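PDB 4AW7: beta-porphyranase A from Bacteroides plebeius, which hydrolyses the sulfated red-algal polysaccharide porphyran at its beta-D-galactose-(1->4)-alpha-L-galactose-6-sulfate linkages, releasing mostly the disaccharide alpha-L-galactose-6-sulfate-(1->3)-beta-D-galactose. Local coordinates for residues 45-50 and 313-318; 226-231 and 268-273. All blocks are in the same frame, centred on the assembly; numbering follows the deposited sequence.

Interaction 1: residues 45-50 and 313-318. With L6S (6-O-sulfo-alpha-L-galactopyranose), chain B; GLA (alpha-D-galactopyranose), chain C; GAL (beta-D-galactopyranose), chain D.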
loop_
_atom_site.group_PDB
_atom_site.type_symbol
_atom_site.label_atom_id
_atom_site.label_comp_id
_atom_site.label_asym_id
_atom_site.label_seq_id
_atom_site.Cartn_x
_atom_site.Cartn_y
_atom_site.Cartn_z
ATOM N N ASN A 45 -10.283 -2.444 5.154
ATOM C CA ASN A 45 -10.870 -3.511 4.357
ATOM C C ASN A 45 -10.369 -4.834 4.907
ATOM O O ASN A 45 -9.350 -4.906 5.584
ATOM C CB ASN A 45 -10.454 -3.367 2.888
ATOM C CG ASN A 45 -10.923 -2.058 2.287
ATOM O OD1 ASN A 45 -12.099 -1.705 2.429
ATOM N ND2 ASN A 45 -10.037 -1.298 1.621
ATOM N N ILE A 46 -11.075 -5.898 4.535
ATOM C CA ILE A 46 -10.587 -7.261 4.707
ATOM C C ILE A 46 -10.431 -7.912 3.317
ATOM O O ILE A 46 -11.045 -7.505 2.341
ATOM C CB ILE A 46 -11.467 -8.151 5.631
ATOM C CG1 ILE A 46 -12.946 -8.164 5.187
ATOM C CG2 ILE A 46 -11.311 -7.716 7.046
ATOM C CD1 ILE A 46 -13.842 -9.183 5.909
ATOM N N HIS A 47 -9.580 -8.924 3.260
ATOM C CA HIS A 47 -9.281 -9.659 2.039
ATOM C C HIS A 47 -10.332 -10.756 1.849
ATOM O O HIS A 47 -10.095 -11.937 2.105
ATOM C CB HIS A 47 -7.838 -10.233 2.134
ATOM C CG HIS A 47 -7.348 -10.814 0.853
ATOM N ND1 HIS A 47 -7.708 -12.064 0.423
ATOM C CD2 HIS A 47 -6.580 -10.287 -0.141
ATOM C CE1 HIS A 47 -7.165 -12.293 -0.769
ATOM N NE2 HIS A 47 -6.468 -11.229 -1.142
ATOM N N SER A 48 -11.525 -10.313 1.501
ATOM C CA SER A 48 -12.717 -11.145 1.441
ATOM C C SER A 48 -13.744 -10.495 0.571
ATOM O O SER A 48 -13.717 -9.273 0.354
ATOM C CB SER A 48 -13.274 -11.254 2.864
ATOM O OG SER A 48 -14.415 -12.092 2.958
ATOM N N THR A 49 -14.729 -11.291 0.127
ATOM C CA THR A 49 -15.995 -10.728 -0.352
ATOM C C THR A 49 -17.186 -11.402 0.347
ATOM O O THR A 49 -18.330 -11.319 -0.146
ATOM C CB THR A 49 -16.150 -10.812 -1.869
ATOM O OG1 THR A 49 -16.088 -12.184 -2.281
ATOM C CG2 THR A 49 -15.071 -10.009 -2.599
ATOM N N SER A 50 -16.942 -11.979 1.523
ATOM C CA SER A 50 -17.978 -12.771 2.210
ATOM C C SER A 50 -18.959 -11.921 3.017
ATOM O O SER A 50 -19.338 -12.306 4.141
ATOM C CB SER A 50 -17.302 -13.776 3.141
ATOM O OG SER A 50 -16.563 -14.696 2.410
ATOM N N ILE A 313 -6.865 1.605 -3.748
ATOM C CA ILE A 313 -7.321 0.718 -2.683
ATOM C C ILE A 313 -6.099 0.035 -2.090
ATOM O O ILE A 313 -5.121 -0.190 -2.804
ATOM C CB ILE A 313 -8.364 -0.301 -3.207
ATOM C CG1 ILE A 313 -9.097 -1.018 -2.069
ATOM C CG2 ILE A 313 -7.741 -1.279 -4.205
ATOM C CD1 ILE A 313 -10.385 -1.771 -2.489
ATOM N N SER A 314 -6.216 -0.385 -0.844
ATOM C CA SER A 314 -5.258 -1.245 -0.174
ATOM C C SER A 314 -6.046 -2.248 0.656
ATOM O O SER A 314 -7.147 -1.942 1.136
ATOM C CB SER A 314 -4.225 -0.492 0.649
ATOM O OG SER A 314 -4.770 0.152 1.782
ATOM N N ILE A 315 -5.496 -3.437 0.827
ATOM C CA ILE A 315 -6.187 -4.552 1.480
ATOM C C ILE A 315 -5.272 -5.216 2.498
ATOM O O ILE A 315 -4.343 -5.941 2.147
ATOM C CB ILE A 315 -6.610 -5.637 0.465
ATOM C CG1 ILE A 315 -7.380 -5.089 -0.763
ATOM C CG2 ILE A 315 -7.420 -6.759 1.178
ATOM C CD1 ILE A 315 -8.749 -4.592 -0.515
ATOM N N PRO A 316 -5.504 -4.985 3.795
ATOM C CA PRO A 316 -4.837 -5.737 4.844
ATOM C C PRO A 316 -5.055 -7.245 4.623
ATOM O O PRO A 316 -6.183 -7.654 4.335
ATOM C CB PRO A 316 -5.605 -5.227 6.111
ATOM C CG PRO A 316 -6.090 -3.896 5.736
ATOM C CD PRO A 316 -6.498 -4.048 4.343
ATOM N N PHE A 317 -3.990 -8.032 4.726
ATOM C CA PHE A 317 -4.117 -9.457 4.473
ATOM C C PHE A 317 -4.619 -10.205 5.695
ATOM O O PHE A 317 -3.852 -10.869 6.403
ATOM C CB PHE A 317 -2.852 -10.057 3.857
ATOM C CG PHE A 317 -3.101 -11.390 3.224
ATOM C CD1 PHE A 317 -3.760 -11.452 2.007
ATOM C CD2 PHE A 317 -2.676 -12.574 3.809
ATOM C CE1 PHE A 317 -3.957 -12.649 1.373
ATOM C CE2 PHE A 317 -2.878 -13.771 3.140
ATOM C CZ PHE A 317 -3.522 -13.802 1.976
ATOM N N VAL A 318 -5.914 -10.053 5.920
ATOM C CA VAL A 318 -6.689 -10.713 6.955
ATOM C C VAL A 318 -8.033 -10.959 6.253
ATOM O O VAL A 318 -8.605 -10.029 5.649
ATOM C CB VAL A 318 -6.841 -9.874 8.233
ATOM C CG1 VAL A 318 -7.110 -8.389 7.954
ATOM C CG2 VAL A 318 -7.953 -10.472 9.140
HETATM O O1S L6S B . -8.366 -14.746 1.591
HETATM O O2S L6S B . -8.063 -16.541 3.243
HETATM O O3S L6S B . -8.942 -17.010 0.997
HETATM C C1 L6S B . -3.307 -15.894 -1.999
HETATM C C2 L6S B . -3.532 -17.229 -2.672
HETATM C C3 L6S B . -3.888 -18.282 -1.611
HETATM C C4 L6S B . -5.175 -17.804 -0.838
HETATM C C5 L6S B . -4.894 -16.414 -0.255
HETATM C C6 L6S B . -6.222 -15.765 0.195
HETATM O O2 L6S B . -2.393 -17.618 -3.466
HETATM O O3 L6S B . -4.105 -19.576 -2.193
HETATM O O4 L6S B . -6.264 -17.760 -1.774
HETATM O O5 L6S B . -4.389 -15.469 -1.206
HETATM O O6 L6S B . -6.653 -16.411 1.384
HETATM S S1 L6S B . -8.086 -16.136 1.847
HETATM C C1 GLA C . 0.868 -13.816 -1.573
HETATM C C2 GLA C . -0.327 -14.690 -1.997
HETATM C C3 GLA C . -1.202 -15.039 -0.807
HETATM C C4 GLA C . -0.392 -15.490 0.382
HETATM C C5 GLA C . 0.670 -14.427 0.710
HETATM C C6 GLA C . 1.309 -14.729 2.115
HETATM O O1 GLA C . 0.615 -12.491 -1.374
HETATM O O2 GLA C . -1.078 -14.017 -3.059
HETATM O O3 GLA C . -2.049 -16.121 -1.087
HETATM O O4 GLA C . 0.232 -16.758 0.100
HETATM O O5 GLA C . 1.573 -14.389 -0.487
HETATM O O6 GLA C . 0.520 -13.995 3.152
HETATM C C1 GAL D . 0.868 -13.816 -1.573
HETATM C C2 GAL D . -0.327 -14.690 -1.997
HETATM C C3 GAL D . -1.202 -15.039 -0.807
HETATM C C4 GAL D . -0.392 -15.490 0.382
HETATM C C5 GAL D . 0.670 -14.427 0.710
HETATM C C6 GAL D . 1.309 -14.729 2.115
HETATM O O1 GAL D . 1.692 -13.568 -2.781
HETATM O O2 GAL D . -1.078 -14.017 -3.059
HETATM O O3 GAL D . -2.049 -16.121 -1.087
HETATM O O4 GAL D . 0.232 -16.758 0.100
HETATM O O5 GAL D . 1.573 -14.389 -0.487
HETATM O O6 GAL D . 0.520 -13.995 3.152
#
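The Phe317 ring turns its edge onto one face of the His47 imidazole in a T-shaped pair, with ring centroids 4.8 Å apart and planes at 62°. Phe317 CE1 lies over the middle of the imidazole, and CD1 comes within 3.7 Å of His47 CD2. CG of His47 is anti to the backbone N (chi1 -171°), which swings the imidazole under the Phe317 edge and carries ND1 to the sugar: ND1 donates a bent hydrogen bond of 3.0 Å to sulfate oxygen O1S of the 6-O-sulfo-L-galactose. NE2, at the other nitrogen position, is hydrogen-bonded to Arg69. With an alanine here, the sulfate oxygen is likely to lose this donor and the Phe317 edge the face it rests on. Phe317 borders the sugars too, its CE2 standing 3.4 Å from O6 of the galactose at subsite -1, where it helps form the pocket that tolerates methyl-galactose.

Behind the rings, His47 N donates to Val318 O at 2.8 Å, while the CG2 branch of Ile315 presses on His47 CA and CB. Farther along, the Asn45 amide spans the two backbones: ND2 points almost straight at Ser314 O (3.0 Å, 170° at the hydrogen), with the acceptor in the amide plane. The same ND2 is also hydrogen-bonded to Ser41 O.

The weakly bonded strand 45-46 and strand 311-316 are the ends of the parallel sheet, which the Val318 and Asn45 bonds help close into a barrel, consistent with a (beta/alpha)8 glycoside hydrolase fold. Ile46 packs against helix 54-63, His47 meets Phe71 of strand 66-71, and Pro316 and Phe317 lean on strand 268-276.

Interaction 2: residues 226-231 and 268-273. With GLA (alpha-D-galactopyranose), chain C; GAL (beta-D-galactopyranose), chain D.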
loop_
_atom_site.group_PDB
_atom_site.type_symbol
_atom_site.label_atom_id
_atom_site.label_comp_id
_atom_site.label_asym_id
_atom_site.label_seq_id
_atom_site.Cartn_x
_atom_site.Cartn_y
_atom_site.Cartn_z
ATOM N N PHE A 226 -1.283 0.253 -10.962
ATOM C CA PHE A 226 -0.243 -0.763 -10.738
ATOM C C PHE A 226 -0.368 -1.306 -9.347
ATOM O O PHE A 226 -0.530 -0.558 -8.385
ATOM C CB PHE A 226 1.143 -0.170 -11.002
ATOM C CG PHE A 226 1.276 0.311 -12.431
ATOM C CD1 PHE A 226 1.214 -0.601 -13.476
ATOM C CD2 PHE A 226 1.438 1.644 -12.731
ATOM C CE1 PHE A 226 1.281 -0.178 -14.794
ATOM C CE2 PHE A 226 1.496 2.072 -14.060
ATOM C CZ PHE A 226 1.420 1.156 -15.082
ATOM N N SER A 227 -0.257 -2.628 -9.231
ATOM C CA SER A 227 -0.480 -3.319 -7.980
ATOM C C SER A 227 0.704 -4.165 -7.545
ATOM O O SER A 227 1.353 -4.832 -8.349
ATOM C CB SER A 227 -1.747 -4.163 -8.051
ATOM O OG SER A 227 -1.673 -5.227 -8.962
ATOM N N VAL A 228 0.944 -4.129 -6.232
ATOM C CA VAL A 228 1.993 -4.851 -5.572
ATOM C C VAL A 228 1.485 -5.361 -4.228
ATOM O O VAL A 228 0.526 -4.843 -3.668
ATOM C CB VAL A 228 3.260 -4.025 -5.395
ATOM C CG1 VAL A 228 3.779 -3.389 -6.717
ATOM C CG2 VAL A 228 3.078 -3.054 -4.366
ATOM N N HIS A 229 2.168 -6.376 -3.716
ATOM C CA HIS A 229 1.954 -6.918 -2.385
ATOM C C HIS A 229 3.112 -6.514 -1.496
ATOM O O HIS A 229 4.280 -6.567 -1.937
ATOM C CB HIS A 229 1.872 -8.437 -2.456
ATOM C CG HIS A 229 0.716 -8.922 -3.270
ATOM N ND1 HIS A 229 0.570 -10.237 -3.672
ATOM C CD2 HIS A 229 -0.340 -8.242 -3.771
ATOM C CE1 HIS A 229 -0.571 -10.321 -4.350
ATOM N NE2 HIS A 229 -1.130 -9.133 -4.427
ATOM N N LEU A 230 2.799 -6.074 -0.282
ATOM C CA LEU A 230 3.810 -5.606 0.669
ATOM C C LEU A 230 3.771 -6.422 1.941
ATOM O O LEU A 230 2.798 -6.348 2.704
ATOM C CB LEU A 230 3.594 -4.123 1.005
ATOM C CG LEU A 230 3.781 -3.138 -0.142
ATOM C CD1 LEU A 230 3.351 -1.750 0.332
ATOM C CD2 LEU A 230 5.213 -3.150 -0.702
ATOM N N TYR A 231 4.853 -7.161 2.180
ATOM C CA TYR A 231 4.952 -8.028 3.341
ATOM C C TYR A 231 6.243 -7.808 4.126
ATOM O O TYR A 231 7.329 -7.635 3.536
ATOM C CB TYR A 231 4.900 -9.501 2.913
ATOM C CG TYR A 231 3.484 -9.951 2.608
ATOM C CD1 TYR A 231 2.621 -10.284 3.644
ATOM C CD2 TYR A 231 3.014 -10.037 1.327
ATOM C CE1 TYR A 231 1.332 -10.678 3.391
ATOM C CE2 TYR A 231 1.705 -10.443 1.061
ATOM C CZ TYR A 231 0.892 -10.782 2.117
ATOM O OH TYR A 231 -0.400 -11.206 1.885
ATOM N N LEU A 268 -1.823 3.493 -7.603
ATOM C CA LEU A 268 -1.396 2.237 -7.040
ATOM C C LEU A 268 -2.531 1.479 -6.412
ATOM O O LEU A 268 -3.517 2.046 -5.962
ATOM C CB LEU A 268 -0.333 2.514 -5.976
ATOM C CG LEU A 268 0.824 3.360 -6.420
ATOM C CD1 LEU A 268 1.678 3.733 -5.168
ATOM C CD2 LEU A 268 1.658 2.754 -7.527
ATOM N N ALA A 269 -2.380 0.164 -6.330
ATOM C CA ALA A 269 -3.289 -0.676 -5.555
ATOM C C ALA A 269 -2.449 -1.674 -4.787
ATOM O O ALA A 269 -1.625 -2.382 -5.391
ATOM C CB ALA A 269 -4.286 -1.383 -6.471
ATOM N N ILE A 270 -2.566 -1.687 -3.461
ATOM C CA ILE A 270 -1.820 -2.608 -2.627
ATOM C C ILE A 270 -2.768 -3.741 -2.295
ATOM O O ILE A 270 -3.529 -3.690 -1.333
ATOM C CB ILE A 270 -1.196 -1.943 -1.372
ATOM C CG1 ILE A 270 -0.455 -0.663 -1.745
ATOM C CG2 ILE A 270 -0.342 -2.943 -0.607
ATOM C CD1 ILE A 270 0.655 -0.863 -2.837
ATOM N N SER A 271 -2.795 -4.733 -3.184
ATOM C CA SER A 271 -3.857 -5.731 -3.117
ATOM C C SER A 271 -3.704 -6.754 -1.995
ATOM O O SER A 271 -4.650 -7.472 -1.694
ATOM C CB SER A 271 -4.071 -6.390 -4.497
ATOM O OG SER A 271 -2.850 -6.866 -5.008
ATOM N N GLU A 272 -2.515 -6.791 -1.365
ATOM C CA GLU A 272 -2.275 -7.480 -0.098
ATOM C C GLU A 272 -1.174 -6.742 0.648
ATOM O O GLU A 272 -0.170 -6.398 0.054
ATOM C CB GLU A 272 -1.769 -8.913 -0.268
ATOM C CG GLU A 272 -2.635 -9.838 -1.136
ATOM C CD GLU A 272 -1.981 -11.173 -1.394
ATOM O OE1 GLU A 272 -1.048 -11.565 -0.660
ATOM O OE2 GLU A 272 -2.378 -11.860 -2.349
ATOM N N PHE A 273 -1.350 -6.512 1.937
ATOM C CA PHE A 273 -0.240 -6.093 2.789
ATOM C C PHE A 273 -0.340 -6.740 4.164
ATOM O O PHE A 273 -1.427 -6.894 4.710
ATOM C CB PHE A 273 -0.037 -4.585 2.872
ATOM C CG PHE A 273 -1.115 -3.780 3.563
ATOM C CD1 PHE A 273 -2.255 -3.330 2.869
ATOM C CD2 PHE A 273 -0.985 -3.403 4.901
ATOM C CE1 PHE A 273 -3.184 -2.517 3.478
ATOM C CE2 PHE A 273 -1.918 -2.566 5.492
ATOM C CZ PHE A 273 -3.010 -2.133 4.807
HETATM C C1 GLA C . 0.868 -13.816 -1.573
HETATM C C2 GLA C . -0.327 -14.690 -1.997
HETATM C C3 GLA C . -1.202 -15.039 -0.807
HETATM C C4 GLA C . -0.392 -15.490 0.382
HETATM C C5 GLA C . 0.670 -14.427 0.710
HETATM C C6 GLA C . 1.309 -14.729 2.115
HETATM O O1 GLA C . 0.615 -12.491 -1.374
HETATM O O2 GLA C . -1.078 -14.017 -3.059
HETATM O O3 GLA C . -2.049 -16.121 -1.087
HETATM O O4 GLA C . 0.232 -16.758 0.100
HETATM O O5 GLA C . 1.573 -14.389 -0.487
HETATM O O6 GLA C . 0.520 -13.995 3.152
HETATM C C1 GAL D . 0.868 -13.816 -1.573
HETATM C C2 GAL D . -0.327 -14.690 -1.997
HETATM C C3 GAL D . -1.202 -15.039 -0.807
HETATM C C4 GAL D . -0.392 -15.490 0.382
HETATM C C5 GAL D . 0.670 -14.427 0.710
HETATM C C6 GAL D . 1.309 -14.729 2.115
HETATM O O1 GAL D . 1.692 -13.568 -2.781
HETATM O O2 GAL D . -1.078 -14.017 -3.059
HETATM O O3 GAL D . -2.049 -16.121 -1.087
HETATM O O4 GAL D . 0.232 -16.758 0.100
HETATM O O5 GAL D . 1.573 -14.389 -0.487
HETATM O O6 GAL D . 0.520 -13.995 3.152
#
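Glu272 lays its side chain over one face of the His229 ring, its CG 3.7 Å from the ring centroid and 12° off the normal, a CH-pi contact. Extended beyond CG, the chain carries the carboxylate on toward the rim of the imidazole, its plane only 23° from that of the ring. At the ring's edge, His229 NE2 makes a weak hydrogen bond to Ser271 OG, which is also hydrogen-bonded to Glu142; ND1 is hydrogen-bonded to Glu146, the inferred proton donor. Tyr231 comes from another direction, its ring plane steep to the carboxylate (79°), and its OH donates to the anti side of Glu272 OE1 at 2.7 Å. OE2 forms a salt bridge with Arg69 and lies 2.6 Å from O2 of the galactose. These contacts probably hold the inferred nucleophile in position beside the sugar.

The other side of the sheet is apolar. The Val228 and Ile270 side chains lie side by side, pointing the same way, with Val228 CG2 3.6 Å from Ile270 CD1. Ile270 splits its two branches between its neighbours, CD1 against Val228 and CG2 against Leu230 CD1 (4.0 Å), facing the notch between them; Leu230 CB abuts Phe273 CB. Main-chain bonds from Ala269 N to Phe226 O, Val228 N to Ala269 O and Leu230 N to Glu272 O join the parallel strands.

Within the barrel, helix 245-262 packs on Val228, Leu268 and Ile270, while helix 293-305 receives Leu230, Ile270 and Phe273. Strand 189-195 flanks strand 225-233 on its far side, and strand 311-316 runs next to strand 268-276.

Overall arrangement
From the N terminus, the chain passes through residues 45-50 and winds through successive strands and helices before 313-318 returns to them: interaction 1 closes this long loop, joining the barrel's first and last strands. Interaction 2 is nested inside it. There, segment 226-231 leads through helix 245-262 into 268-273, a right-handed beta-alpha-beta unit of the barrel. Helix 293-305 then carries the chain on to strand 311-316, which pairs with strand 268-276, so the two contacts meet directly: Phe317 N probably donates to Phe273 O, and Phe317 packs against the Tyr231 hydroxyl. Together they place sulfate recognition and the catalytic machinery around one substrate cleft.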